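Long-range contacts in aromatic-amino-acid:2-oxoglutarate transaminase (Candida albicans, PDB 6HND), which probably catalyses the pyridoxal-phosphate-dependent transfer of amino groups between aromatic amino acids, possibly also 2-aminoadipate, and 2-oxo acids such as 2-oxoglutarate: residues V186-F191 with K483-F488; T190-L195 with Y473-D478; V208-D213 with N252-T257. One frame throughout, in Å; residues are numbered along the deposited sequence.

Contact 1 (V186-F191 with K483-F488). With PLP (pyridoxal-5'-phosphate), chain E.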
loop_
_atom_site.group_PDB
_atom_site.type_symbol
_atom_site.label_atom_id
_atom_site.label_comp_id
_atom_site.label_asym_id
_atom_site.label_seq_id
_atom_site.Cartn_x
_atom_site.Cartn_y
_atom_site.Cartn_z
ATOM N N VAL B 186 -23.532 10.259 0.954
ATOM C CA VAL B 186 -23.253 8.916 0.389
ATOM C C VAL B 186 -24.571 8.319 -0.111
ATOM O O VAL B 186 -25.591 8.411 0.615
ATOM C CB VAL B 186 -22.556 8.038 1.438
ATOM C CG1 VAL B 186 -22.311 6.639 0.928
ATOM C CG2 VAL B 186 -21.243 8.656 1.904
ATOM N N GLU B 187 -24.544 7.727 -1.305
ATOM C CA GLU B 187 -25.666 6.892 -1.831
ATOM C C GLU B 187 -26.094 5.897 -0.745
ATOM O O GLU B 187 -25.229 5.221 -0.211
ATOM C CB GLU B 187 -25.264 6.235 -3.153
ATOM C CG GLU B 187 -25.052 7.252 -4.263
ATOM C CD GLU B 187 -24.224 6.823 -5.452
ATOM O OE1 GLU B 187 -23.352 5.949 -5.269
ATOM O OE2 GLU B 187 -24.378 7.440 -6.537
ATOM N N GLU B 188 -27.396 5.832 -0.455
ATOM C CA GLU B 188 -27.977 5.111 0.707
ATOM C C GLU B 188 -27.614 3.628 0.638
ATOM O O GLU B 188 -27.495 3.051 1.712
ATOM C CB GLU B 188 -29.490 5.276 0.798
ATOM C CG GLU B 188 -30.288 4.619 -0.319
ATOM C CD GLU B 188 -31.797 4.732 -0.101
ATOM O OE1 GLU B 188 -32.220 4.713 1.094
ATOM O OE2 GLU B 188 -32.563 4.834 -1.127
ATOM N N PHE B 189 -27.486 3.054 -0.569
ATOM C CA PHE B 189 -26.814 1.746 -0.804
ATOM C C PHE B 189 -25.508 2.058 -1.517
ATOM O O PHE B 189 -25.549 2.813 -2.540
ATOM C CB PHE B 189 -27.671 0.758 -1.600
ATOM C CG PHE B 189 -29.015 0.530 -0.963
ATOM C CD1 PHE B 189 -29.170 -0.397 0.053
ATOM C CD2 PHE B 189 -30.116 1.275 -1.356
ATOM C CE1 PHE B 189 -30.391 -0.576 0.671
ATOM C CE2 PHE B 189 -31.335 1.103 -0.722
ATOM C CZ PHE B 189 -31.466 0.190 0.296
ATOM N N THR B 190 -24.404 1.542 -0.981
ATOM C CA THR B 190 -23.058 1.963 -1.415
ATOM C C THR B 190 -22.052 0.810 -1.279
ATOM O O THR B 190 -22.418 -0.315 -0.824
ATOM C CB THR B 190 -22.642 3.217 -0.633
ATOM O OG1 THR B 190 -21.530 3.847 -1.276
ATOM C CG2 THR B 190 -22.261 2.920 0.797
ATOM N N PHE B 191 -20.831 1.092 -1.721
ATOM C CA PHE B 191 -19.602 0.332 -1.419
ATOM C C PHE B 191 -19.249 0.602 0.047
ATOM O O PHE B 191 -18.555 1.582 0.351
ATOM C CB PHE B 191 -18.531 0.703 -2.445
ATOM C CG PHE B 191 -17.252 -0.068 -2.296
ATOM C CD1 PHE B 191 -17.241 -1.433 -2.496
ATOM C CD2 PHE B 191 -16.076 0.567 -1.937
ATOM C CE1 PHE B 191 -16.066 -2.147 -2.340
ATOM C CE2 PHE B 191 -14.902 -0.153 -1.783
ATOM C CZ PHE B 191 -14.902 -1.510 -1.992
ATOM N N LYS B 483 -34.417 0.846 5.183
ATOM C CA LYS B 483 -35.232 -0.361 5.496
ATOM C C LYS B 483 -36.214 -0.654 4.358
ATOM O O LYS B 483 -36.217 -1.797 3.838
ATOM C CB LYS B 483 -36.029 -0.110 6.791
ATOM C CG LYS B 483 -36.018 -1.215 7.830
ATOM C CD LYS B 483 -37.189 -1.166 8.816
ATOM C CE LYS B 483 -37.371 0.172 9.506
ATOM N NZ LYS B 483 -38.471 0.958 8.901
ATOM N N ASP B 484 -37.053 0.330 4.026
ATOM C CA ASP B 484 -38.211 0.141 3.108
ATOM C C ASP B 484 -37.754 -0.132 1.671
ATOM O O ASP B 484 -38.570 -0.647 0.944
ATOM C CB ASP B 484 -39.152 1.340 3.112
ATOM C CG ASP B 484 -39.934 1.466 4.405
ATOM O OD1 ASP B 484 -40.174 0.416 5.062
ATOM O OD2 ASP B 484 -40.284 2.616 4.743
ATOM N N ARG B 485 -36.515 0.190 1.284
ATOM C CA ARG B 485 -35.991 -0.064 -0.085
ATOM C C ARG B 485 -34.960 -1.195 -0.071
ATOM O O ARG B 485 -34.280 -1.411 -1.111
ATOM C CB ARG B 485 -35.471 1.261 -0.639
ATOM C CG ARG B 485 -36.590 2.268 -0.834
ATOM C CD ARG B 485 -36.098 3.597 -1.326
ATOM N NE ARG B 485 -35.278 4.228 -0.317
ATOM C CZ ARG B 485 -35.712 4.745 0.821
ATOM N NH1 ARG B 485 -36.998 4.720 1.136
ATOM N NH2 ARG B 485 -34.843 5.278 1.662
ATOM N N SER B 486 -34.880 -1.938 1.034
ATOM C CA SER B 486 -33.855 -2.985 1.283
ATOM C C SER B 486 -34.336 -4.324 0.738
ATOM O O SER B 486 -33.591 -5.316 0.909
ATOM C CB SER B 486 -33.535 -3.094 2.739
ATOM O OG SER B 486 -32.798 -1.962 3.149
ATOM N N ASN B 487 -35.501 -4.337 0.080
ATOM C CA ASN B 487 -36.136 -5.582 -0.448
ATOM C C ASN B 487 -35.451 -6.023 -1.749
ATOM O O ASN B 487 -36.129 -6.201 -2.766
ATOM C CB ASN B 487 -37.649 -5.409 -0.627
ATOM C CG ASN B 487 -38.012 -4.266 -1.557
ATOM O OD1 ASN B 487 -37.369 -3.205 -1.535
ATOM N ND2 ASN B 487 -39.010 -4.506 -2.400
ATOM N N PHE B 488 -34.140 -6.236 -1.735
ATOM C CA PHE B 488 -33.440 -6.707 -2.954
ATOM C C PHE B 488 -32.182 -7.463 -2.568
ATOM O O PHE B 488 -31.638 -7.202 -1.503
ATOM C CB PHE B 488 -33.119 -5.565 -3.927
ATOM C CG PHE B 488 -32.088 -4.567 -3.473
ATOM C CD1 PHE B 488 -32.458 -3.442 -2.752
ATOM C CD2 PHE B 488 -30.759 -4.710 -3.826
ATOM C CE1 PHE B 488 -31.512 -2.487 -2.395
ATOM C CE2 PHE B 488 -29.805 -3.783 -3.431
ATOM C CZ PHE B 488 -30.181 -2.679 -2.706
HETATM N N1 PLP E . -15.658 0.739 -5.410
HETATM C C2 PLP E . -16.573 -0.015 -6.006
HETATM C C2A PLP E . -17.865 0.640 -6.358
HETATM C C3 PLP E . -16.305 -1.375 -6.322
HETATM O O3 PLP E . -17.268 -2.121 -6.942
HETATM C C4 PLP E . -15.048 -1.938 -5.975
HETATM C C4A PLP E . -14.732 -3.325 -6.391
HETATM C C5 PLP E . -14.098 -1.097 -5.356
HETATM C C6 PLP E . -14.462 0.200 -5.087
HETATM C C5A PLP E . -12.767 -1.589 -4.850
HETATM O O4P PLP E . -11.759 -1.819 -5.871
HETATM P P PLP E . -10.255 -2.238 -5.433
HETATM O O1P PLP E . -9.940 -1.487 -4.145
HETATM O O2P PLP E . -9.464 -1.822 -6.671
HETATM O O3P PLP E . -10.268 -3.717 -5.220
#

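Contact 2 (T190-L195 with Y473-D478). With PLP (pyridoxal-5'-phosphate), chain E.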
loop_
_atom_site.group_PDB
_atom_site.type_symbol
_atom_site.label_atom_id
_atom_site.label_comp_id
_atom_site.label_asym_id
_atom_site.label_seq_id
_atom_site.Cartn_x
_atom_site.Cartn_y
_atom_site.Cartn_z
ATOM N N THR B 190 -24.404 1.542 -0.981
ATOM C CA THR B 190 -23.058 1.963 -1.415
ATOM C C THR B 190 -22.052 0.810 -1.279
ATOM O O THR B 190 -22.418 -0.315 -0.824
ATOM C CB THR B 190 -22.642 3.217 -0.633
ATOM O OG1 THR B 190 -21.530 3.847 -1.276
ATOM C CG2 THR B 190 -22.261 2.920 0.797
ATOM N N PHE B 191 -20.831 1.092 -1.721
ATOM C CA PHE B 191 -19.602 0.332 -1.419
ATOM C C PHE B 191 -19.249 0.602 0.047
ATOM O O PHE B 191 -18.555 1.582 0.351
ATOM C CB PHE B 191 -18.531 0.703 -2.445
ATOM C CG PHE B 191 -17.252 -0.068 -2.296
ATOM C CD1 PHE B 191 -17.241 -1.433 -2.496
ATOM C CD2 PHE B 191 -16.076 0.567 -1.937
ATOM C CE1 PHE B 191 -16.066 -2.147 -2.340
ATOM C CE2 PHE B 191 -14.902 -0.153 -1.783
ATOM C CZ PHE B 191 -14.902 -1.510 -1.992
ATOM N N SER B 192 -19.773 -0.260 0.918
ATOM C CA SER B 192 -19.605 -0.296 2.403
ATOM C C SER B 192 -18.201 0.096 2.866
ATOM O O SER B 192 -18.072 0.862 3.810
ATOM C CB SER B 192 -19.973 -1.662 2.952
ATOM O OG SER B 192 -21.377 -1.832 2.906
ATOM N N PRO B 193 -17.099 -0.434 2.303
ATOM C CA PRO B 193 -15.794 -0.104 2.842
ATOM C C PRO B 193 -15.533 1.415 2.827
ATOM O O PRO B 193 -14.836 1.893 3.724
ATOM C CB PRO B 193 -14.849 -0.953 1.979
ATOM C CG PRO B 193 -15.710 -2.118 1.537
ATOM C CD PRO B 193 -17.020 -1.437 1.232
ATOM N N PHE B 194 -16.147 2.160 1.902
ATOM C CA PHE B 194 -16.017 3.639 1.862
ATOM C C PHE B 194 -16.281 4.275 3.245
ATOM O O PHE B 194 -15.587 5.252 3.656
ATOM C CB PHE B 194 -16.959 4.257 0.839
ATOM C CG PHE B 194 -16.783 5.738 0.786
ATOM C CD1 PHE B 194 -15.717 6.271 0.106
ATOM C CD2 PHE B 194 -17.599 6.573 1.522
ATOM C CE1 PHE B 194 -15.474 7.632 0.132
ATOM C CE2 PHE B 194 -17.358 7.942 1.537
ATOM C CZ PHE B 194 -16.297 8.468 0.841
ATOM N N LEU B 195 -17.282 3.784 3.962
ATOM C CA LEU B 195 -17.640 4.354 5.279
ATOM C C LEU B 195 -16.476 4.204 6.268
ATOM O O LEU B 195 -16.390 5.021 7.207
ATOM C CB LEU B 195 -18.914 3.679 5.780
ATOM C CG LEU B 195 -20.115 3.854 4.853
ATOM C CD1 LEU B 195 -21.268 2.974 5.313
ATOM C CD2 LEU B 195 -20.523 5.320 4.745
ATOM N N TYR B 473 -29.605 -4.739 2.621
ATOM C CA TYR B 473 -29.512 -4.211 4.004
ATOM C C TYR B 473 -28.048 -4.265 4.482
ATOM O O TYR B 473 -27.689 -3.436 5.320
ATOM C CB TYR B 473 -30.510 -4.884 4.952
ATOM C CG TYR B 473 -30.448 -6.386 5.023
ATOM C CD1 TYR B 473 -29.402 -7.034 5.668
ATOM C CD2 TYR B 473 -31.466 -7.161 4.497
ATOM C CE1 TYR B 473 -29.348 -8.415 5.743
ATOM C CE2 TYR B 473 -31.442 -8.542 4.597
ATOM C CZ TYR B 473 -30.384 -9.168 5.223
ATOM O OH TYR B 473 -30.351 -10.526 5.288
ATOM N N ASN B 474 -27.199 -5.123 3.915
ATOM C CA ASN B 474 -25.754 -5.156 4.265
ATOM C C ASN B 474 -24.988 -4.004 3.593
ATOM O O ASN B 474 -23.788 -3.827 3.920
ATOM C CB ASN B 474 -25.114 -6.499 3.931
ATOM C CG ASN B 474 -25.376 -7.563 4.981
ATOM O OD1 ASN B 474 -25.959 -7.292 6.035
ATOM N ND2 ASN B 474 -24.931 -8.777 4.697
ATOM N N MET B 475 -25.590 -3.225 2.694
ATOM C CA MET B 475 -24.784 -2.245 1.918
ATOM C C MET B 475 -25.318 -0.828 2.110
ATOM O O MET B 475 -25.183 -0.012 1.186
ATOM C CB MET B 475 -24.769 -2.635 0.449
ATOM C CG MET B 475 -23.887 -3.850 0.211
ATOM S SD MET B 475 -23.992 -4.418 -1.504
ATOM C CE MET B 475 -25.751 -4.740 -1.590
ATOM N N THR B 476 -25.806 -0.550 3.314
ATOM C CA THR B 476 -26.510 0.694 3.677
ATOM C C THR B 476 -25.555 1.617 4.415
ATOM O O THR B 476 -24.686 1.108 5.122
ATOM C CB THR B 476 -27.755 0.429 4.529
ATOM O OG1 THR B 476 -27.378 -0.347 5.671
ATOM C CG2 THR B 476 -28.827 -0.282 3.732
ATOM N N VAL B 477 -25.741 2.926 4.249
ATOM C CA VAL B 477 -25.147 3.954 5.143
ATOM C C VAL B 477 -25.863 3.873 6.495
ATOM O O VAL B 477 -25.177 3.830 7.519
ATOM C CB VAL B 477 -25.245 5.338 4.497
ATOM C CG1 VAL B 477 -24.751 6.421 5.451
ATOM C CG2 VAL B 477 -24.485 5.346 3.164
ATOM N N ASP B 478 -27.193 3.781 6.469
ATOM C CA ASP B 478 -28.064 3.762 7.669
ATOM C C ASP B 478 -29.227 2.805 7.392
ATOM O O ASP B 478 -30.051 3.082 6.498
ATOM C CB ASP B 478 -28.563 5.169 8.019
ATOM C CG ASP B 478 -29.217 5.256 9.393
ATOM O OD1 ASP B 478 -30.314 4.676 9.579
ATOM O OD2 ASP B 478 -28.622 5.898 10.268
HETATM N N1 PLP E . -15.658 0.739 -5.410
HETATM C C2 PLP E . -16.573 -0.015 -6.006
HETATM C C2A PLP E . -17.865 0.640 -6.358
HETATM C C3 PLP E . -16.305 -1.375 -6.322
HETATM O O3 PLP E . -17.268 -2.121 -6.942
HETATM C C4 PLP E . -15.048 -1.938 -5.975
HETATM C C4A PLP E . -14.732 -3.325 -6.391
HETATM C C5 PLP E . -14.098 -1.097 -5.356
HETATM C C6 PLP E . -14.462 0.200 -5.087
HETATM C C5A PLP E . -12.767 -1.589 -4.850
HETATM O O4P PLP E . -11.759 -1.819 -5.871
HETATM P P PLP E . -10.255 -2.238 -5.433
HETATM O O1P PLP E . -9.940 -1.487 -4.145
HETATM O O2P PLP E . -9.464 -1.822 -6.671
HETATM O O3P PLP E . -10.268 -3.717 -5.220
HETATM O O HOH W 1 -22.913 -1.250 4.959
#

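Contact 3 (V208-D213 with N252-T257). With K (potassium ion), chain G; PLP (pyridoxal-5'-phosphate), chain E.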
loop_
_atom_site.group_PDB
_atom_site.type_symbol
_atom_site.label_atom_id
_atom_site.label_comp_id
_atom_site.label_asym_id
_atom_site.label_seq_id
_atom_site.Cartn_x
_atom_site.Cartn_y
_atom_site.Cartn_z
ATOM N N VAL B 208 -28.144 9.398 0.829
ATOM C CA VAL B 208 -28.872 10.058 -0.293
ATOM C C VAL B 208 -29.739 8.976 -0.944
ATOM O O VAL B 208 -29.161 7.989 -1.468
ATOM C CB VAL B 208 -27.883 10.688 -1.299
ATOM C CG1 VAL B 208 -28.545 11.022 -2.622
ATOM C CG2 VAL B 208 -27.186 11.931 -0.744
ATOM N N LYS B 209 -31.059 9.144 -0.921
ATOM C CA LYS B 209 -32.027 8.113 -1.385
ATOM C C LYS B 209 -31.767 7.768 -2.856
ATOM O O LYS B 209 -31.412 8.640 -3.649
ATOM C CB LYS B 209 -33.484 8.558 -1.231
ATOM C CG LYS B 209 -33.919 8.879 0.190
ATOM C CD LYS B 209 -35.428 8.966 0.375
ATOM C CE LYS B 209 -35.823 9.593 1.704
ATOM N NZ LYS B 209 -37.285 9.491 1.912
ATOM N N ILE B 210 -31.920 6.493 -3.180
ATOM C CA ILE B 210 -31.839 5.977 -4.564
ATOM C C ILE B 210 -33.258 5.737 -5.041
ATOM O O ILE B 210 -34.060 5.181 -4.285
ATOM C CB ILE B 210 -30.989 4.706 -4.606
ATOM C CG1 ILE B 210 -29.502 5.067 -4.563
ATOM C CG2 ILE B 210 -31.352 3.871 -5.824
ATOM C CD1 ILE B 210 -28.630 3.885 -4.301
ATOM N N ASN B 211 -33.553 6.190 -6.255
ATOM C CA ASN B 211 -34.831 5.903 -6.945
ATOM C C ASN B 211 -34.681 4.505 -7.581
ATOM O O ASN B 211 -33.712 4.308 -8.319
ATOM C CB ASN B 211 -35.130 7.060 -7.899
ATOM C CG ASN B 211 -36.197 6.735 -8.924
ATOM O OD1 ASN B 211 -37.092 5.950 -8.646
ATOM N ND2 ASN B 211 -36.104 7.332 -10.105
ATOM N N PHE B 212 -35.631 3.590 -7.345
ATOM C CA PHE B 212 -35.599 2.173 -7.797
ATOM C C PHE B 212 -36.522 1.910 -8.997
ATOM O O PHE B 212 -36.628 0.734 -9.381
ATOM C CB PHE B 212 -35.926 1.261 -6.615
ATOM C CG PHE B 212 -34.734 1.020 -5.723
ATOM C CD1 PHE B 212 -34.450 1.871 -4.661
ATOM C CD2 PHE B 212 -33.864 -0.025 -5.983
ATOM C CE1 PHE B 212 -33.349 1.639 -3.849
ATOM C CE2 PHE B 212 -32.747 -0.229 -5.190
ATOM C CZ PHE B 212 -32.490 0.605 -4.127
ATOM N N ASP B 213 -37.079 2.946 -9.637
ATOM C CA ASP B 213 -37.760 2.816 -10.962
ATOM C C ASP B 213 -36.804 2.220 -12.013
ATOM O O ASP B 213 -35.561 2.437 -11.927
ATOM C CB ASP B 213 -38.254 4.166 -11.483
ATOM C CG ASP B 213 -39.356 4.842 -10.673
ATOM O OD1 ASP B 213 -39.930 4.181 -9.761
ATOM O OD2 ASP B 213 -39.628 6.053 -10.959
ATOM N N ASN B 252 -22.688 0.555 -7.354
ATOM C CA ASN B 252 -22.599 -0.620 -6.457
ATOM C C ASN B 252 -23.380 -0.324 -5.181
ATOM O O ASN B 252 -22.957 0.516 -4.407
ATOM C CB ASN B 252 -21.153 -0.979 -6.187
ATOM C CG ASN B 252 -21.028 -2.191 -5.305
ATOM O OD1 ASN B 252 -22.055 -2.740 -4.915
ATOM N ND2 ASN B 252 -19.801 -2.598 -4.992
ATOM N N PRO B 253 -24.505 -1.011 -4.868
ATOM C CA PRO B 253 -24.933 -2.230 -5.564
ATOM C C PRO B 253 -25.914 -2.159 -6.735
ATOM O O PRO B 253 -26.023 -3.125 -7.402
ATOM C CB PRO B 253 -25.697 -2.953 -4.439
ATOM C CG PRO B 253 -26.392 -1.820 -3.703
ATOM C CD PRO B 253 -25.378 -0.694 -3.723
ATOM N N THR B 254 -26.627 -1.054 -6.937
ATOM C CA THR B 254 -27.944 -1.041 -7.634
ATOM C C THR B 254 -27.805 -1.263 -9.140
ATOM O O THR B 254 -28.803 -1.607 -9.738
ATOM C CB THR B 254 -28.756 0.225 -7.336
ATOM O OG1 THR B 254 -28.070 1.368 -7.846
ATOM C CG2 THR B 254 -29.026 0.389 -5.855
ATOM N N GLY B 255 -26.631 -1.027 -9.727
ATOM C CA GLY B 255 -26.366 -1.167 -11.176
ATOM C C GLY B 255 -26.795 0.048 -11.986
ATOM O O GLY B 255 -26.572 0.021 -13.191
ATOM N N PHE B 256 -27.362 1.100 -11.374
ATOM C CA PHE B 256 -27.852 2.308 -12.097
ATOM C C PHE B 256 -26.681 3.131 -12.654
ATOM O O PHE B 256 -25.542 3.042 -12.157
ATOM C CB PHE B 256 -28.740 3.185 -11.210
ATOM C CG PHE B 256 -30.071 2.577 -10.830
ATOM C CD1 PHE B 256 -30.957 2.150 -11.800
ATOM C CD2 PHE B 256 -30.450 2.462 -9.503
ATOM C CE1 PHE B 256 -32.176 1.587 -11.458
ATOM C CE2 PHE B 256 -31.676 1.904 -9.161
ATOM C CZ PHE B 256 -32.538 1.467 -10.140
ATOM N N THR B 257 -26.963 3.875 -13.714
ATOM C CA THR B 257 -26.002 4.742 -14.429
ATOM C C THR B 257 -26.638 6.110 -14.651
ATOM O O THR B 257 -27.738 6.166 -15.258
ATOM C CB THR B 257 -25.561 4.147 -15.763
ATOM O OG1 THR B 257 -24.901 2.924 -15.472
ATOM C CG2 THR B 257 -24.631 5.057 -16.535
HETATM K K K G . -39.082 7.263 -13.371
HETATM N N1 PLP E . -15.658 0.739 -5.410
HETATM C C2 PLP E . -16.573 -0.015 -6.006
HETATM C C2A PLP E . -17.865 0.640 -6.358
HETATM C C3 PLP E . -16.305 -1.375 -6.322
HETATM O O3 PLP E . -17.268 -2.121 -6.942
HETATM C C4 PLP E . -15.048 -1.938 -5.975
HETATM C C4A PLP E . -14.732 -3.325 -6.391
HETATM C C5 PLP E . -14.098 -1.097 -5.356
HETATM C C6 PLP E . -14.462 0.200 -5.087
HETATM C C5A PLP E . -12.767 -1.589 -4.850
HETATM O O4P PLP E . -11.759 -1.819 -5.871
HETATM P P PLP E . -10.255 -2.238 -5.433
HETATM O O1P PLP E . -9.940 -1.487 -4.145
HETATM O O2P PLP E . -9.464 -1.822 -6.671
HETATM O O3P PLP E . -10.268 -3.717 -5.220
#

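Contact 1 (V186-F191 with K483-F488)
Glu188 and Arg485 meet because the glutamate CG lies between its backbone N and carbonyl carbon (chi1 67°), with an extended chain beyond, while the arginine chain bends at chi3 (-66°) to bring NE to the carboxylate. The salt bridge is a side-on, two-nitrogen grip: Arg485 NH2 donates to Glu188 OE1 at 2.7 Å and Arg485 NE to Glu188 OE2 at 2.9 Å. Both hydrogen bonds are nearly straight, both oxygens lie close to the guanidinium plane, and both are met on the syn side. Each oxygen has a second partner, Ser482 OG for OE1 and Ile210 N for OE2, which together fix the rotation of the carboxylate and probably favour its charged form.

Beside it, Phe488 points its edge at the face of Phe189 in a T-shaped pair, with ring centroids 4.9 Å apart and planes at 75°. Phe488 CE1 stands 3.7 Å above the plane of the Phe189 ring, over its centre. At the edge of that ring, Ser486 OG lies 3.7 Å from Phe189 CE1; this hydroxyl is hydrogen-bonded to Ser482 O.

The contact thus joins the loop just after strand 183-187, in the mixed seven-stranded sheet of the fold-type I large domain, to the loop between helix 479-482 and strand 488-492 and to the first residue of that strand, in the small antiparallel sheet.

Contact 2 (T190-L195 with Y473-D478)
Thr190 N donates to Met475 O at 2.8 Å, a direct backbone hydrogen bond between the segments; its N-H...O angle is 158° and the donor lies nearly along the C=O axis. Next to this bond, Met475 CB packs against Thr190 O at 3.5 Å. On the apolar side, the methyl groups Thr190 CG2 and Val477 CG2 approach to 4.1 Å as the two side chains cross obliquely, and Leu195 sets its CD1 against the backbone, 4.0 Å from Val477 CA.

A water forms the second polar link. Ser192 OG, anti to its own carbonyl carbon (chi1 -73°), donates to it at 2.6 Å. The water in turn donates to Asn474 O at 2.9 Å and to Thr476 O at 3.0 Å, so one molecule satisfies two carbonyls of the loop and ties them to the serine.

Further out, Phe191 turns away from the 473-478 segment and offers one ring face to pyridoxal phosphate, its CE2 lying 3.4 Å from PLP C6, while Pro193, which also packs on Arg371 of the second subunit, covers the opposite face with CD over the ring centre. Two backbone bonds, Phe194 N to Phe191 O and Leu195 N to Ser192 O, hold the turn that leads toward helix 193-200. Across the interface, Asp478 N-caps helix 479-482, its OD1 accepting a hydrogen bond from Phe481 N.

The contact therefore lies where the loop after strand 183-187 enters helix 193-200, against the loop joining strand 470-471 to helix 479-482.

Contact 3 (V208-D213 with N252-T257)
Thr254 and Phe256 meet Ile210 and Phe212 from a loop that carries the Asn-Pro-Thr-Gly sequence of class I aminotransferases, beginning at the cofactor. Asn252 ND2 donates to PLP O3 at 3.2 Å; a bond from Arg490 NH1 to Asn252 OD1 positions this first-shell amide. The cis peptide before Pro253 then redirects the chain, as the family's Asn-Pro step commonly does.

Thr254 has OG1 between its backbone N and carbonyl carbon (chi1 64°), which leaves CG2 anti to the carbonyl carbon, where it meets two side chains. It is 3.8 Å from Ile210 CD1, tip to tip, and 3.8 Å from Phe212 CE2, crossing at about a right angle. The hydroxyl is engaged instead with Gln251 OE1. Gly255 has a positive phi, which favours glycine, and Phe256 then brings its ring back to the 208-213 segment.

That ring touches backbone oxygens obliquely, with Phe256 CE2 3.3 Å from Asn211 O and Phe256 CE1 3.5 Å from Asp213 O. Ile210 CG2 adds an apolar contact at 3.9 Å from Phe256 CE2, and the same methyl group lies over one face of Phe212, offset toward the rim.

The far end of the 208-213 segment folds as an Asx turn, Asp213 N donating to Asn211 OD1 at 3.2 Å from above the carbonyl plane. Asp215 is a ligand of the potassium ion, which Asp213 OD2 also binds, at 2.8 Å.

Overall arrangement
All three contacts cluster beyond the C-terminal ends of parallel strands 183-187, 204-208 and 243-246 of the mixed seven-stranded sheet: the centres of contacts 1 and 2 are about 8 Å apart, those of 1 and 3 about 8 Å, and those of 2 and 3 about 13 Å. Contacts 1 and 2 share Thr190 and Phe191, and both close on the region from 473 to 488, far along the chain. Both segments of contact 3 lie between those ends in sequence. Pro253 links the groups, its CD 3.4 Å from Phe189 CB and its CB 3.4 Å from Met475 CE. Loops carrying the cofactor residues Phe191 and Asn252 are thereby joined to the C-terminal region beside pyridoxal phosphate.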